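PDB 1WZN: SAM-dependent methyltransferase, which probably transfers a methyl group from S-adenosylmethionine to a substrate not yet identified, and binds the by-product S-adenosylhomocysteine. Local coordinates for residues I27-E32 with L232-S237; R40-V45 with R62-V67; L98-K103 with F128-E133; K182-R187 with L202-L207. One frame throughout, in Å; residues are numbered along the deposited sequence.

Interaction 1. Residues I27-E32 with L232-S237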
loop_
_atom_site.group_PDB
_atom_site.type_symbol
_atom_site.label_atom_id
_atom_site.label_comp_id
_atom_site.label_asym_id
_atom_site.label_seq_id
_atom_site.Cartn_x
_atom_site.Cartn_y
_atom_site.Cartn_z
ATOM N N ILE A 27 35.826 -0.719 0.943
ATOM C CA ILE A 27 37.146 -0.763 1.557
ATOM C C ILE A 27 37.865 0.578 1.402
ATOM O O ILE A 27 38.735 0.916 2.202
ATOM C CB ILE A 27 37.970 -1.945 1.002
ATOM C CG1 ILE A 27 37.271 -3.253 1.392
ATOM C CG2 ILE A 27 39.384 -1.931 1.573
ATOM C CD1 ILE A 27 36.914 -3.357 2.883
ATOM N N ASP A 28 37.490 1.354 0.387
ATOM C CA ASP A 28 38.076 2.688 0.216
ATOM C C ASP A 28 37.686 3.482 1.463
ATOM O O ASP A 28 38.496 4.207 2.033
ATOM C CB ASP A 28 37.493 3.419 -1.002
ATOM C CG ASP A 28 38.090 2.960 -2.316
ATOM O OD1 ASP A 28 39.085 2.208 -2.299
ATOM O OD2 ASP A 28 37.559 3.375 -3.372
ATOM N N PHE A 29 36.422 3.350 1.866
ATOM C CA PHE A 29 35.914 4.047 3.047
ATOM C C PHE A 29 36.614 3.531 4.298
ATOM O O PHE A 29 36.993 4.309 5.172
ATOM C CB PHE A 29 34.397 3.850 3.179
ATOM C CG PHE A 29 33.800 4.518 4.393
ATOM C CD1 PHE A 29 34.041 5.864 4.653
ATOM C CD2 PHE A 29 32.997 3.800 5.275
ATOM C CE1 PHE A 29 33.486 6.491 5.780
ATOM C CE2 PHE A 29 32.437 4.414 6.405
ATOM C CZ PHE A 29 32.684 5.760 6.656
ATOM N N VAL A 30 36.777 2.216 4.384
ATOM C CA VAL A 30 37.453 1.616 5.526
ATOM C C VAL A 30 38.875 2.168 5.654
ATOM O O VAL A 30 39.319 2.490 6.754
ATOM C CB VAL A 30 37.499 0.074 5.402
ATOM C CG1 VAL A 30 38.410 -0.524 6.483
ATOM C CG2 VAL A 30 36.085 -0.491 5.544
ATOM N N GLU A 31 39.587 2.295 4.536
ATOM C CA GLU A 31 40.950 2.821 4.601
ATOM C C GLU A 31 40.962 4.282 5.033
ATOM O O GLU A 31 41.919 4.737 5.662
ATOM C CB GLU A 31 41.675 2.681 3.260
ATOM C CG GLU A 31 41.949 1.250 2.842
ATOM C CD GLU A 31 43.070 1.162 1.824
ATOM O OE1 GLU A 31 44.238 1.005 2.241
ATOM O OE2 GLU A 31 42.783 1.265 0.615
ATOM N N GLU A 32 39.914 5.027 4.691
ATOM C CA GLU A 32 39.859 6.422 5.114
ATOM C C GLU A 32 39.710 6.433 6.635
ATOM O O GLU A 32 40.284 7.280 7.318
ATOM C CB GLU A 32 38.690 7.166 4.464
ATOM C CG GLU A 32 38.541 8.581 5.007
ATOM C CD GLU A 32 37.617 9.447 4.179
ATOM O OE1 GLU A 32 36.449 9.054 3.972
ATOM O OE2 GLU A 32 38.063 10.530 3.738
ATOM N N LEU A 232 29.088 5.647 3.627
ATOM C CA LEU A 232 30.480 5.756 3.187
ATOM C C LEU A 232 31.139 7.127 3.299
ATOM O O LEU A 232 31.954 7.500 2.455
ATOM C CB LEU A 232 30.602 5.252 1.747
ATOM C CG LEU A 232 30.059 3.842 1.508
ATOM C CD1 LEU A 232 30.321 3.434 0.066
ATOM C CD2 LEU A 232 30.718 2.862 2.472
ATOM N N LYS A 233 30.796 7.869 4.345
ATOM C CA LYS A 233 31.387 9.180 4.577
ATOM C C LYS A 233 31.654 9.295 6.064
ATOM O O LYS A 233 30.893 8.761 6.869
ATOM C CB LYS A 233 30.433 10.299 4.144
ATOM C CG LYS A 233 30.150 10.346 2.651
ATOM C CD LYS A 233 29.224 11.507 2.308
ATOM C CE LYS A 233 28.962 11.578 0.810
ATOM N NZ LYS A 233 30.221 11.751 0.023
ATOM N N ARG A 234 32.738 9.971 6.432
ATOM C CA ARG A 234 33.053 10.140 7.840
ATOM C C ARG A 234 32.204 11.266 8.425
ATOM O O ARG A 234 32.710 12.230 9.007
ATOM C CB ARG A 234 34.550 10.416 8.032
ATOM C CG ARG A 234 35.410 9.194 7.733
ATOM C CD ARG A 234 36.894 9.432 7.996
ATOM N NE ARG A 234 37.170 9.767 9.389
ATOM C CZ ARG A 234 37.462 10.991 9.816
ATOM N NH1 ARG A 234 37.514 11.999 8.957
ATOM N NH2 ARG A 234 37.711 11.206 11.099
ATOM N N GLU A 235 30.896 11.119 8.248
ATOM C CA GLU A 235 29.912 12.067 8.751
ATOM C C GLU A 235 28.586 11.317 8.809
ATOM O O GLU A 235 28.470 10.211 8.275
ATOM C CB GLU A 235 29.803 13.282 7.820
ATOM C CG GLU A 235 29.458 12.949 6.377
ATOM C CD GLU A 235 29.426 14.180 5.477
ATOM O OE1 GLU A 235 30.455 14.884 5.385
ATOM O OE2 GLU A 235 28.373 14.442 4.858
ATOM N N LEU A 236 27.594 11.904 9.469
ATOM C CA LEU A 236 26.285 11.274 9.571
ATOM C C LEU A 236 25.231 12.274 9.124
ATOM O O LEU A 236 25.127 13.360 9.684
ATOM C CB LEU A 236 26.007 10.840 11.012
ATOM C CG LEU A 236 24.695 10.089 11.272
ATOM C CD1 LEU A 236 24.738 8.723 10.593
ATOM C CD2 LEU A 236 24.487 9.921 12.772
ATOM N N SER A 237 24.467 11.914 8.099
ATOM C CA SER A 237 23.417 12.788 7.596
ATOM C C SER A 237 22.066 12.239 8.040
ATOM O O SER A 237 21.882 11.027 8.151
ATOM C CB SER A 237 23.482 12.877 6.070
ATOM O OG SER A 237 24.718 13.434 5.655
HETATM O O HOH W 1 34.560 10.895 4.342
HETATM O O HOH W 2 37.192 12.140 6.102
#
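The tight part of this contact is the F29 ring laid against the backbone of the loop after strand 225-230. F29 CG stands anti to its backbone N (chi1 179°), which sends the ring out from helix 23-36. L232 CA sits over one ring face, 3.7 Å from the centroid and 8° off the normal, a CH-pi contact. L232 CD2 packs on F29 CD2 at 3.7 Å. The far end of the ring reaches the next residues, with F29 CE1 3.3 Å from K233 N. The edge of the ring is turned to R234 N. R234 centres an inverse gamma turn between strands 225-230 and 242-248. W244 adds an edge-to-face ring contact with F29.

The other side is loose and watery. E32 and R234 meet at an angle through carbon, E32 CG to R234 CD at 3.5 Å. Their charged ends do not touch. One water donates to E32 OE1 and accepts from R234 N. A second accepts from R234 NH1 and gives a weak bond to E32 OE2. The direct salt bridge of R234 goes to D37. Helix and loop are therefore held by ring packing and water bridges, with E32 probably adding a screened attraction.

Interaction 2. Residues R40-V45 with R62-V67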
loop_
_atom_site.group_PDB
_atom_site.type_symbol
_atom_site.label_atom_id
_atom_site.label_comp_id
_atom_site.label_asym_id
_atom_site.label_seq_id
_atom_site.Cartn_x
_atom_site.Cartn_y
_atom_site.Cartn_z
ATOM N N ARG A 40 47.145 4.878 15.106
ATOM C CA ARG A 40 48.327 4.058 14.882
ATOM C C ARG A 40 48.265 3.609 13.441
ATOM O O ARG A 40 47.200 3.669 12.819
ATOM C CB ARG A 40 48.339 2.833 15.811
ATOM C CG ARG A 40 47.210 1.823 15.582
ATOM C CD ARG A 40 47.343 0.605 16.499
ATOM N NE ARG A 40 48.658 -0.025 16.372
ATOM C CZ ARG A 40 49.662 0.133 17.236
ATOM N NH1 ARG A 40 49.511 0.894 18.313
ATOM N NH2 ARG A 40 50.831 -0.455 17.009
ATOM N N GLU A 41 49.401 3.177 12.900
ATOM C CA GLU A 41 49.435 2.697 11.529
ATOM C C GLU A 41 48.694 1.366 11.525
ATOM O O GLU A 41 48.887 0.541 12.419
ATOM C CB GLU A 41 50.880 2.498 11.061
ATOM C CG GLU A 41 50.987 1.864 9.679
ATOM C CD GLU A 41 52.416 1.801 9.167
ATOM O OE1 GLU A 41 53.314 1.399 9.942
ATOM O OE2 GLU A 41 52.638 2.139 7.985
ATOM N N VAL A 42 47.836 1.160 10.534
ATOM C CA VAL A 42 47.076 -0.081 10.467
ATOM C C VAL A 42 47.686 -1.031 9.451
ATOM O O VAL A 42 47.759 -0.720 8.264
ATOM C CB VAL A 42 45.595 0.188 10.099
ATOM C CG1 VAL A 42 44.862 -1.133 9.878
ATOM C CG2 VAL A 42 44.926 0.980 11.213
ATOM N N ARG A 43 48.123 -2.191 9.936
ATOM C CA ARG A 43 48.735 -3.215 9.096
ATOM C C ARG A 43 48.069 -4.577 9.264
ATOM O O ARG A 43 47.769 -5.246 8.279
ATOM C CB ARG A 43 50.223 -3.357 9.438
ATOM C CG ARG A 43 51.072 -2.134 9.119
ATOM C CD ARG A 43 52.473 -2.302 9.694
ATOM N NE ARG A 43 53.353 -1.181 9.375
ATOM C CZ ARG A 43 53.816 -0.914 8.157
ATOM N NH1 ARG A 43 53.482 -1.689 7.132
ATOM N NH2 ARG A 43 54.621 0.124 7.964
ATOM N N ARG A 44 47.849 -4.983 10.513
ATOM C CA ARG A 44 47.248 -6.278 10.822
ATOM C C ARG A 44 45.786 -6.106 11.243
ATOM O O ARG A 44 45.478 -5.389 12.201
ATOM C CB ARG A 44 48.060 -6.967 11.927
ATOM C CG ARG A 44 47.698 -8.432 12.209
ATOM C CD ARG A 44 48.774 -9.053 13.107
ATOM N NE ARG A 44 48.331 -10.218 13.881
ATOM C CZ ARG A 44 48.222 -11.457 13.410
ATOM N NH1 ARG A 44 48.515 -11.727 12.143
ATOM N NH2 ARG A 44 47.845 -12.443 14.221
ATOM N N VAL A 45 44.900 -6.779 10.518
ATOM C CA VAL A 45 43.457 -6.682 10.745
ATOM C C VAL A 45 42.815 -8.027 11.050
ATOM O O VAL A 45 43.137 -9.025 10.422
ATOM C CB VAL A 45 42.758 -6.116 9.490
ATOM C CG1 VAL A 45 41.268 -5.943 9.741
ATOM C CG2 VAL A 45 43.394 -4.788 9.091
ATOM N N ARG A 62 45.099 -5.310 -0.769
ATOM C CA ARG A 62 45.660 -3.968 -0.633
ATOM C C ARG A 62 46.890 -3.928 0.292
ATOM O O ARG A 62 47.458 -2.879 0.569
ATOM C CB ARG A 62 44.563 -3.041 -0.100
ATOM C CG ARG A 62 43.436 -2.818 -1.115
ATOM C CD ARG A 62 42.401 -1.806 -0.604
ATOM N NE ARG A 62 41.174 -1.860 -1.408
ATOM C CZ ARG A 62 40.456 -0.725 -1.529
ATOM N NH1 ARG A 62 40.862 0.386 -0.939
ATOM N NH2 ARG A 62 39.336 -0.727 -2.257
ATOM N N GLY A 63 47.278 -5.112 0.812
ATOM C CA GLY A 63 48.551 -5.200 1.537
ATOM C C GLY A 63 48.370 -5.425 3.045
ATOM O O GLY A 63 49.315 -5.599 3.801
ATOM N N TYR A 64 47.142 -5.452 3.539
ATOM C CA TYR A 64 46.930 -5.697 4.956
ATOM C C TYR A 64 47.189 -7.161 5.295
ATOM O O TYR A 64 46.986 -8.042 4.458
ATOM C CB TYR A 64 45.496 -5.306 5.330
ATOM C CG TYR A 64 45.257 -3.820 5.195
ATOM C CD1 TYR A 64 45.744 -2.936 6.155
ATOM C CD2 TYR A 64 44.624 -3.291 4.071
ATOM C CE1 TYR A 64 45.612 -1.564 6.003
ATOM C CE2 TYR A 64 44.492 -1.909 3.906
ATOM C CZ TYR A 64 44.992 -1.057 4.882
ATOM O OH TYR A 64 44.888 0.307 4.739
ATOM N N GLU A 65 47.672 -7.405 6.511
ATOM C CA GLU A 65 47.918 -8.761 6.999
ATOM C C GLU A 65 46.600 -9.072 7.690
ATOM O O GLU A 65 46.328 -8.546 8.766
ATOM C CB GLU A 65 49.050 -8.775 8.029
ATOM C CG GLU A 65 49.391 -10.166 8.555
ATOM C CD GLU A 65 50.381 -10.128 9.710
ATOM O OE1 GLU A 65 51.323 -9.317 9.659
ATOM O OE2 GLU A 65 50.222 -10.914 10.664
ATOM N N VAL A 66 45.791 -9.930 7.082
ATOM C CA VAL A 66 44.469 -10.219 7.626
ATOM C C VAL A 66 44.254 -11.614 8.182
ATOM O O VAL A 66 44.756 -12.602 7.640
ATOM C CB VAL A 66 43.396 -9.966 6.540
ATOM C CG1 VAL A 66 41.993 -9.994 7.147
ATOM C CG2 VAL A 66 43.672 -8.635 5.857
ATOM N N VAL A 67 43.519 -11.672 9.287
ATOM C CA VAL A 67 43.148 -12.931 9.925
ATOM C C VAL A 67 41.617 -12.934 9.883
ATOM O O VAL A 67 40.991 -11.997 10.368
ATOM C CB VAL A 67 43.601 -12.981 11.399
ATOM C CG1 VAL A 67 43.051 -14.235 12.077
ATOM C CG2 VAL A 67 45.132 -12.964 11.472
#
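R44 and E65 both carry CG anti to the backbone N (chi1 -170° and -178°), and both chains run extended on the same face of the sheet. This brings R44 NH1 to 2.4 Å from E65 OE2, a very short salt bridge. The bond is bent, at 128°, and the carboxylate oxygen is met from above its plane. It is tight but poorly directed, so electrostatic attraction probably dominates. V67 CG2 packs on the same guanidinium, 3.7 Å from R44 NH1.

The backbones pair as parallel strands. E65 N donates to R43 O at 2.8 Å, V45 N to E65 O, and V67 N to V45 O at 2.9 Å. All three are nearly straight. Y64 has CG beside its backbone N, so the ring edge turns to the carbonyls of V42 and R43; Y64 CE1 lies 3.2 Å from V42 O. The hydroxyl of Y64 bonds E31 on helix 23-36. G63 ends helix 54-61 in a Schellman motif.

Strand 44-48, helix 54-61 and strand 65-70 form the first beta-alpha-beta unit of the Rossmann-like methyltransferase fold. Backbone bonds set the register; the charges of R44 and E65 probably offset each other on their face of two inner strands.

Interaction 3. Residues L98-K103 with F128-E133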
loop_
_atom_site.group_PDB
_atom_site.type_symbol
_atom_site.label_atom_id
_atom_site.label_comp_id
_atom_site.label_asym_id
_atom_site.label_seq_id
_atom_site.Cartn_x
_atom_site.Cartn_y
_atom_site.Cartn_z
ATOM N N LEU A 98 32.531 -14.692 19.961
ATOM C CA LEU A 98 32.354 -14.415 21.385
ATOM C C LEU A 98 33.389 -15.120 22.247
ATOM O O LEU A 98 33.452 -14.904 23.459
ATOM C CB LEU A 98 30.952 -14.823 21.837
ATOM C CG LEU A 98 29.795 -14.110 21.134
ATOM C CD1 LEU A 98 28.471 -14.639 21.667
ATOM C CD2 LEU A 98 29.896 -12.606 21.355
ATOM N N GLU A 99 34.202 -15.962 21.623
ATOM C CA GLU A 99 35.216 -16.707 22.353
ATOM C C GLU A 99 36.645 -16.362 21.957
ATOM O O GLU A 99 37.575 -17.085 22.315
ATOM C CB GLU A 99 34.985 -18.208 22.166
ATOM C CG GLU A 99 33.748 -18.743 22.874
ATOM C CD GLU A 99 33.368 -20.142 22.415
ATOM O OE1 GLU A 99 34.267 -20.902 21.998
ATOM O OE2 GLU A 99 32.167 -20.487 22.484
ATOM N N ILE A 100 36.837 -15.275 21.215
ATOM C CA ILE A 100 38.195 -14.920 20.827
ATOM C C ILE A 100 38.990 -14.578 22.080
ATOM O O ILE A 100 38.423 -14.145 23.087
ATOM C CB ILE A 100 38.244 -13.720 19.850
ATOM C CG1 ILE A 100 37.621 -12.475 20.493
ATOM C CG2 ILE A 100 37.541 -14.089 18.544
ATOM C CD1 ILE A 100 37.742 -11.223 19.629
ATOM N N ALA A 101 40.302 -14.778 22.019
ATOM C CA ALA A 101 41.156 -14.497 23.167
ATOM C C ALA A 101 42.421 -13.742 22.777
ATOM O O ALA A 101 43.440 -13.814 23.471
ATOM C CB ALA A 101 41.519 -15.803 23.871
ATOM N N PHE A 102 42.355 -13.013 21.669
ATOM C CA PHE A 102 43.498 -12.241 21.208
ATOM C C PHE A 102 43.761 -11.126 22.206
ATOM O O PHE A 102 42.827 -10.536 22.751
ATOM C CB PHE A 102 43.211 -11.664 19.824
ATOM C CG PHE A 102 42.933 -12.713 18.791
ATOM C CD1 PHE A 102 43.941 -13.583 18.380
ATOM C CD2 PHE A 102 41.665 -12.850 18.246
ATOM C CE1 PHE A 102 43.686 -14.576 17.438
ATOM C CE2 PHE A 102 41.396 -13.835 17.308
ATOM C CZ PHE A 102 42.410 -14.704 16.899
ATOM N N LYS A 103 45.033 -10.830 22.441
ATOM C CA LYS A 103 45.382 -9.795 23.401
ATOM C C LYS A 103 46.233 -8.686 22.807
ATOM O O LYS A 103 47.427 -8.877 22.547
ATOM C CB LYS A 103 46.118 -10.416 24.593
ATOM C CG LYS A 103 45.367 -11.564 25.246
ATOM C CD LYS A 103 44.074 -11.087 25.896
ATOM C CE LYS A 103 43.200 -12.268 26.299
ATOM N NZ LYS A 103 43.984 -13.305 27.032
ATOM N N PHE A 128 32.017 -6.600 22.125
ATOM C CA PHE A 128 32.756 -5.345 22.173
ATOM C C PHE A 128 33.894 -5.428 23.183
ATOM O O PHE A 128 34.969 -4.869 22.965
ATOM C CB PHE A 128 31.836 -4.173 22.544
ATOM C CG PHE A 128 30.814 -3.823 21.487
ATOM C CD1 PHE A 128 30.979 -4.216 20.164
ATOM C CD2 PHE A 128 29.697 -3.062 21.818
ATOM C CE1 PHE A 128 30.049 -3.854 19.186
ATOM C CE2 PHE A 128 28.766 -2.697 20.851
ATOM C CZ PHE A 128 28.941 -3.093 19.533
ATOM N N SER A 129 33.649 -6.113 24.294
ATOM C CA SER A 129 34.668 -6.264 25.326
ATOM C C SER A 129 35.851 -7.073 24.784
ATOM O O SER A 129 37.011 -6.714 25.006
ATOM C CB SER A 129 34.083 -6.967 26.551
ATOM O OG SER A 129 35.022 -6.972 27.611
ATOM N N LYS A 130 35.556 -8.163 24.079
ATOM C CA LYS A 130 36.601 -9.009 23.504
ATOM C C LYS A 130 37.359 -8.278 22.396
ATOM O O LYS A 130 38.566 -8.472 22.229
ATOM C CB LYS A 130 36.005 -10.305 22.941
ATOM C CG LYS A 130 35.222 -11.138 23.944
ATOM C CD LYS A 130 36.122 -11.706 25.023
ATOM C CE LYS A 130 35.751 -13.144 25.353
ATOM N NZ LYS A 130 36.945 -13.941 25.743
ATOM N N VAL A 131 36.650 -7.447 21.638
ATOM C CA VAL A 131 37.264 -6.682 20.557
ATOM C C VAL A 131 38.243 -5.665 21.145
ATOM O O VAL A 131 39.366 -5.515 20.658
ATOM C CB VAL A 131 36.193 -5.941 19.705
ATOM C CG1 VAL A 131 36.858 -4.919 18.798
ATOM C CG2 VAL A 131 35.412 -6.956 18.863
ATOM N N ALA A 132 37.817 -4.972 22.197
ATOM C CA ALA A 132 38.684 -3.996 22.846
ATOM C C ALA A 132 39.964 -4.687 23.331
ATOM O O ALA A 132 41.059 -4.141 23.191
ATOM C CB ALA A 132 37.965 -3.347 24.018
ATOM N N GLU A 133 39.826 -5.887 23.885
ATOM C CA GLU A 133 40.985 -6.627 24.382
ATOM C C GLU A 133 41.914 -7.082 23.254
ATOM O O GLU A 133 43.108 -7.284 23.472
ATOM C CB GLU A 133 40.537 -7.843 25.201
ATOM C CG GLU A 133 39.683 -7.492 26.410
ATOM C CD GLU A 133 39.436 -8.675 27.328
ATOM O OE1 GLU A 133 39.052 -9.757 26.832
ATOM O OE2 GLU A 133 39.620 -8.517 28.555
HETATM O O HOH W 3 40.200 -10.783 22.446
#
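K130 makes the closest direct contact. Its ammonium donates to I100 O, with K130 NZ at 3.0 Å and nearly along the C=O axis. L98 O lies beside the same chain, 3.5 Å from K130 CE. The base of the lysine packs on isoleucine: K130 CB is 3.6 Å from I100 CG1, and the two chains run antiparallel alongside. One water joins the backbones, donating to F102 O at 2.7 Å and to K130 O at 2.8 Å. K103 CA approaches E133 O at 3.4 Å in a CA-H...O contact.

Torsions set this first shell. I100 CG1 takes the sterically tightest of the three positions (chi1 60°). A bend at chi2 (-67°) and skewed outer torsions bring K130 NZ to the I100 carbonyl.

The next shell is apolar. I100 and V131 pack on L48, and F102 on L46, both of strand 44-48. F102 also meets F106 edge to face. L98 packs on F119, and its side chain is about 5 Å from the bound S-adenosylhomocysteine.

The loop before strand 106-111 is thus fastened to helix 121-134 by a lysine bond to a main-chain oxygen, a bridging water and aliphatic packing. The lysine charge would probably polarise the I100 carbonyl.

Interaction 4. Residues K182-R187 with L202-L207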
loop_
_atom_site.group_PDB
_atom_site.type_symbol
_atom_site.label_atom_id
_atom_site.label_comp_id
_atom_site.label_asym_id
_atom_site.label_seq_id
_atom_site.Cartn_x
_atom_site.Cartn_y
_atom_site.Cartn_z
ATOM N N LYS A 182 13.237 -7.678 18.128
ATOM C CA LYS A 182 13.637 -8.905 17.457
ATOM C C LYS A 182 13.051 -8.906 16.058
ATOM O O LYS A 182 11.983 -8.337 15.817
ATOM C CB LYS A 182 13.124 -10.133 18.212
ATOM C CG LYS A 182 13.771 -10.382 19.571
ATOM C CD LYS A 182 15.191 -10.909 19.445
ATOM C CE LYS A 182 15.723 -11.373 20.801
ATOM N NZ LYS A 182 17.105 -11.927 20.708
ATOM N N LEU A 183 13.763 -9.540 15.138
ATOM C CA LEU A 183 13.315 -9.640 13.759
ATOM C C LEU A 183 13.578 -11.071 13.314
ATOM O O LEU A 183 14.625 -11.639 13.621
ATOM C CB LEU A 183 14.096 -8.654 12.878
ATOM C CG LEU A 183 13.793 -8.576 11.376
ATOM C CD1 LEU A 183 14.284 -7.245 10.829
ATOM C CD2 LEU A 183 14.451 -9.731 10.645
ATOM N N ARG A 184 12.612 -11.668 12.629
ATOM C CA ARG A 184 12.783 -13.018 12.116
ATOM C C ARG A 184 13.000 -12.843 10.624
ATOM O O ARG A 184 12.091 -12.425 9.908
ATOM C CB ARG A 184 11.530 -13.859 12.367
ATOM C CG ARG A 184 11.242 -14.114 13.833
ATOM C CD ARG A 184 12.340 -14.945 14.468
ATOM N NE ARG A 184 12.538 -16.217 13.775
ATOM C CZ ARG A 184 13.335 -17.189 14.211
ATOM N NH1 ARG A 184 14.011 -17.041 15.341
ATOM N NH2 ARG A 184 13.457 -18.311 13.515
ATOM N N PHE A 185 14.214 -13.129 10.167
ATOM C CA PHE A 185 14.544 -12.993 8.758
ATOM C C PHE A 185 14.365 -14.325 8.052
ATOM O O PHE A 185 15.056 -15.304 8.352
ATOM C CB PHE A 185 15.981 -12.512 8.587
ATOM C CG PHE A 185 16.401 -12.400 7.151
ATOM C CD1 PHE A 185 15.704 -11.574 6.277
ATOM C CD2 PHE A 185 17.468 -13.146 6.665
ATOM C CE1 PHE A 185 16.061 -11.491 4.933
ATOM C CE2 PHE A 185 17.836 -13.074 5.324
ATOM C CZ PHE A 185 17.131 -12.243 4.455
ATOM N N LYS A 186 13.445 -14.356 7.103
ATOM C CA LYS A 186 13.160 -15.581 6.380
ATOM C C LYS A 186 13.438 -15.420 4.898
ATOM O O LYS A 186 13.111 -14.403 4.295
ATOM C CB LYS A 186 11.703 -15.982 6.635
ATOM C CG LYS A 186 11.410 -16.167 8.130
ATOM C CD LYS A 186 9.927 -16.231 8.426
ATOM C CE LYS A 186 9.663 -16.329 9.923
ATOM N NZ LYS A 186 10.167 -17.597 10.522
ATOM N N ARG A 187 14.062 -16.438 4.322
ATOM C CA ARG A 187 14.403 -16.418 2.914
ATOM C C ARG A 187 14.310 -17.815 2.321
ATOM O O ARG A 187 14.989 -18.740 2.766
ATOM C CB ARG A 187 15.818 -15.854 2.739
ATOM C CG ARG A 187 16.464 -16.138 1.389
ATOM C CD ARG A 187 17.815 -15.443 1.290
ATOM N NE ARG A 187 17.664 -13.992 1.196
ATOM C CZ ARG A 187 18.660 -13.124 1.339
ATOM N NH1 ARG A 187 19.889 -13.555 1.594
ATOM N NH2 ARG A 187 18.435 -11.825 1.208
ATOM N N LEU A 202 15.303 -23.167 3.300
ATOM C CA LEU A 202 14.713 -22.037 4.001
ATOM C C LEU A 202 15.644 -21.444 5.047
ATOM O O LEU A 202 16.042 -22.124 5.991
ATOM C CB LEU A 202 13.407 -22.464 4.688
ATOM C CG LEU A 202 12.753 -21.414 5.599
ATOM C CD1 LEU A 202 12.198 -20.275 4.761
ATOM C CD2 LEU A 202 11.639 -22.062 6.418
ATOM N N VAL A 203 15.997 -20.180 4.869
ATOM C CA VAL A 203 16.834 -19.488 5.840
ATOM C C VAL A 203 15.830 -18.931 6.836
ATOM O O VAL A 203 14.791 -18.408 6.442
ATOM C CB VAL A 203 17.606 -18.305 5.210
ATOM C CG1 VAL A 203 18.372 -17.555 6.297
ATOM C CG2 VAL A 203 18.563 -18.804 4.140
ATOM N N ASP A 204 16.126 -19.063 8.123
ATOM C CA ASP A 204 15.240 -18.560 9.159
ATOM C C ASP A 204 16.091 -18.233 10.381
ATOM O O ASP A 204 16.339 -19.088 11.228
ATOM C CB ASP A 204 14.180 -19.614 9.495
ATOM C CG ASP A 204 13.187 -19.133 10.535
ATOM O OD1 ASP A 204 12.884 -17.924 10.563
ATOM O OD2 ASP A 204 12.698 -19.973 11.315
ATOM N N ASP A 205 16.547 -16.987 10.454
ATOM C CA ASP A 205 17.395 -16.548 11.555
ATOM C C ASP A 205 16.747 -15.480 12.411
ATOM O O ASP A 205 16.043 -14.611 11.905
ATOM C CB ASP A 205 18.711 -15.979 11.029
ATOM C CG ASP A 205 19.507 -16.982 10.229
ATOM O OD1 ASP A 205 19.548 -18.164 10.626
ATOM O OD2 ASP A 205 20.104 -16.573 9.213
ATOM N N GLU A 206 17.008 -15.544 13.711
ATOM C CA GLU A 206 16.484 -14.552 14.633
ATOM C C GLU A 206 17.521 -13.439 14.717
ATOM O O GLU A 206 18.679 -13.689 15.060
ATOM C CB GLU A 206 16.277 -15.157 16.020
ATOM C CG GLU A 206 15.737 -14.148 17.026
ATOM C CD GLU A 206 15.588 -14.726 18.419
ATOM O OE1 GLU A 206 16.620 -14.996 19.067
ATOM O OE2 GLU A 206 14.435 -14.908 18.864
ATOM N N LEU A 207 17.116 -12.218 14.395
ATOM C CA LEU A 207 18.036 -11.091 14.434
ATOM C C LEU A 207 17.593 -10.059 15.455
ATOM O O LEU A 207 16.434 -10.038 15.869
ATOM C CB LEU A 207 18.140 -10.449 13.047
ATOM C CG LEU A 207 18.644 -11.399 11.955
ATOM C CD1 LEU A 207 18.636 -10.685 10.615
ATOM C CD2 LEU A 207 20.050 -11.885 12.298
HETATM O O HOH W 4 10.400 -19.556 12.774
#
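D204 is gripped by two cations from the neighbouring strand. R184 NH2 forms a salt bridge to D204 OD2 at 2.9 Å, at the edge of the guanidinium, and a weak hydrogen bond to D204 OD1. K186 NZ is 2.7 Å from D204 OD1 and meets it from above the carboxylate plane. R184 bends at chi2 and chi3, so its guanidinium folds back over the backbone of D205 and E206; the aspartate plane is turned 72° from it. K186 runs alongside D204 in the same direction. A water donates to D204 OD2 and accepts weakly from K186 NZ. The lysine also bonds N160 of a third subunit.

K182 NZ makes a longer salt bridge to E206 OE1 at 3.5 Å and also hydrogen-bonds N208. The opposite face carries L183, F185, R187, V203, D205 and L207. There L207 CD1 packs on F185 CB at 3.8 Å. R187 pairs with D172, and D205 bonds Y2.

Six backbone hydrogen bonds join L183 with L207, F185 with D205 and R187 with V203. The two segments run antiparallel, 171° between their N-to-C directions. Alternating hydrogen-bonded and non-hydrogen-bonded pairs are typical of an antiparallel beta hairpin, here strands 182-192 and 198-208.

From the N terminus, helix 23-36 opens interaction 1, which closes only near the C-terminal end, at residues 232-237. The other three contacts all fall within that long span and follow one another in series. Interaction 2 closes first, across one beta-alpha-beta unit. Interaction 3 then ties the loop before strand 106-111 to helix 121-134. Interaction 4 closes last, within the separate antiparallel sheet. None cross. Interactions 1 and 2 touch: E31 binds R62 and Y64, joining helix 23-36 to the segment leading into strand 65-70. Interaction 3 comes within about 5 Å of interaction 2, nearest atoms. Interaction 4 lies across the chain's centre from interactions 1 and 2.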